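Local coordinates for putative succinylglutamate desuccinylase / aspartoacylase (Shewanella amazonensis, PDB 3FMC) that probably acts as a zinc-dependent hydrolase of the succinylglutamate desuccinylase / aspartoacylase family, at the interface of chains A and B. Sequence-based numbering; all coordinates share one arbitrary frame. Chains: chain A/B, Putative succinylglutamate desuccinylase / aspartoacylase.

The interface of chains A and B. Residues chain A 4, 54, 57-58, 61; chain B 326, 331.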
loop_
_atom_site.group_PDB
_atom_site.type_symbol
_atom_site.label_atom_id
_atom_site.label_comp_id
_atom_site.label_asym_id
_atom_site.label_seq_id
_atom_site.Cartn_x
_atom_site.Cartn_y
_atom_site.Cartn_z
ATOM N N VAL A 4 13.307 17.565 33.461
ATOM C CA VAL A 4 13.486 16.413 32.504
ATOM C C VAL A 4 14.435 16.786 31.349
ATOM O O VAL A 4 14.062 17.573 30.454
ATOM C CB VAL A 4 12.136 15.914 31.859
ATOM C CG1 VAL A 4 12.398 14.616 31.129
ATOM C CG2 VAL A 4 10.993 15.749 32.921
ATOM N N TYR A 54 3.689 9.540 28.391
ATOM C CA TYR A 54 3.226 10.867 28.819
ATOM C C TYR A 54 2.758 10.834 30.276
ATOM O O TYR A 54 3.221 11.606 31.123
ATOM C CB TYR A 54 2.086 11.348 27.937
ATOM C CG TYR A 54 1.460 12.671 28.393
ATOM C CD1 TYR A 54 2.014 13.887 28.026
ATOM C CD2 TYR A 54 0.295 12.684 29.166
ATOM C CE1 TYR A 54 1.447 15.077 28.420
ATOM C CE2 TYR A 54 -0.256 13.854 29.576
ATOM C CZ TYR A 54 0.320 15.048 29.194
ATOM O OH TYR A 54 -0.253 16.216 29.584
HETATM N N MSE A 57 5.642 10.036 32.824
HETATM C CA MSE A 57 6.493 11.182 33.068
HETATM C C MSE A 57 5.774 12.211 33.940
HETATM O O MSE A 57 6.401 12.797 34.807
HETATM C CB MSE A 57 7.022 11.790 31.757
HETATM C CG MSE A 57 7.942 10.828 31.039
HETATM SE SE MSE A 57 8.897 11.720 29.565
HETATM C CE MSE A 57 7.387 12.186 28.513
ATOM N N LYS A 58 4.473 12.390 33.764
ATOM C CA LYS A 58 3.734 13.313 34.636
ATOM C C LYS A 58 3.766 12.803 36.088
ATOM O O LYS A 58 3.956 13.581 37.018
ATOM C CB LYS A 58 2.297 13.493 34.134
ATOM C CG LYS A 58 2.138 14.322 32.836
ATOM C CD LYS A 58 2.500 15.789 33.047
ATOM C CE LYS A 58 2.380 16.642 31.806
ATOM N NZ LYS A 58 2.653 18.073 32.129
ATOM N N GLU A 61 7.326 12.928 38.017
ATOM C CA GLU A 61 7.654 14.280 38.468
ATOM C C GLU A 61 7.309 14.514 39.932
ATOM O O GLU A 61 7.644 15.567 40.453
ATOM C CB GLU A 61 6.998 15.356 37.549
ATOM C CG GLU A 61 7.667 15.382 36.154
ATOM C CD GLU A 61 6.922 16.195 35.088
ATOM O OE1 GLU A 61 6.053 17.028 35.497
ATOM O OE2 GLU A 61 7.221 15.985 33.851
ATOM N N TYR B 326 6.891 17.375 24.623
ATOM C CA TYR B 326 6.690 17.233 26.044
ATOM C C TYR B 326 7.471 18.304 26.783
ATOM O O TYR B 326 8.636 18.536 26.471
ATOM C CB TYR B 326 7.169 15.894 26.554
ATOM C CG TYR B 326 6.798 15.682 27.989
ATOM C CD1 TYR B 326 5.508 15.303 28.328
ATOM C CD2 TYR B 326 7.720 15.880 29.024
ATOM C CE1 TYR B 326 5.133 15.107 29.662
ATOM C CE2 TYR B 326 7.346 15.692 30.378
ATOM C CZ TYR B 326 6.048 15.321 30.670
ATOM O OH TYR B 326 5.623 15.121 31.947
ATOM N N GLU B 331 2.388 20.095 24.329
ATOM C CA GLU B 331 2.435 18.628 24.607
ATOM C C GLU B 331 1.044 17.972 24.524
ATOM O O GLU B 331 0.898 16.776 24.154
ATOM C CB GLU B 331 3.099 18.361 25.973
ATOM C CG GLU B 331 2.280 18.812 27.153
ATOM C CD GLU B 331 3.023 18.797 28.474
ATOM O OE1 GLU B 331 4.232 18.460 28.552
ATOM O OE2 GLU B 331 2.365 19.154 29.456
HETATM O O HOH W 1 5.388 18.763 31.069
#
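B:Tyr326 plugs into chain A against helix 48-60 in a two-fold symmetric interface between two copies of this aspartoacylase-family protein; the twin contact, with the chains exchanged, would clamp the pair a second time if this pairing within the deposited tetramer is the biological one. The helix belongs to the zinc-hydrolase catalytic region, while the tyrosine comes from a loop of the partner's C-terminal part. The phenol of B:Tyr326 reaches lengthwise into chain A, its CG placed anti to the backbone N (chi1 -173°). B:Tyr326 OH donates a hydrogen bond to A:Glu61 OE2, 2.6 Å away, arriving from above the carboxylate plane at 44° to it. Selenomethionine A:Met57 folds back at chi3 (-62°) and lays its methyl CE over the centre of one face of the B:Tyr326 ring, a CH-pi contact 3.5 Å from its centroid. At the edge of the B:Tyr326 ring, in its plane, A:Tyr54 CD1 packs 3.7 Å from B:Tyr326 CE1, the two side chains running roughly perpendicular. The aliphatic part of A:Lys58 passes the phenol, its CE 3.8 Å from B:Tyr326 CE1, before the ammonium goes on to B:Glu331. There A:Lys58 NZ makes a salt bridge and hydrogen bond of 2.9 Å to B:Glu331 OE2, on the syn side but tilted out of the carboxylate plane. Water 1 links A:Lys58 NZ to B:Glu331 OE1, 2.8 Å from the water oxygen, so both carboxylate oxygens are engaged. Water 1 and B:Glu331 OE1 also sit above the tyrosine face opposite the selenomethionine methyl, near its rim. A leucine in place of B:Tyr326 would probably leave A:Glu61 without its cross-chain donor and the A:Met57 methyl without an aromatic face to rest on.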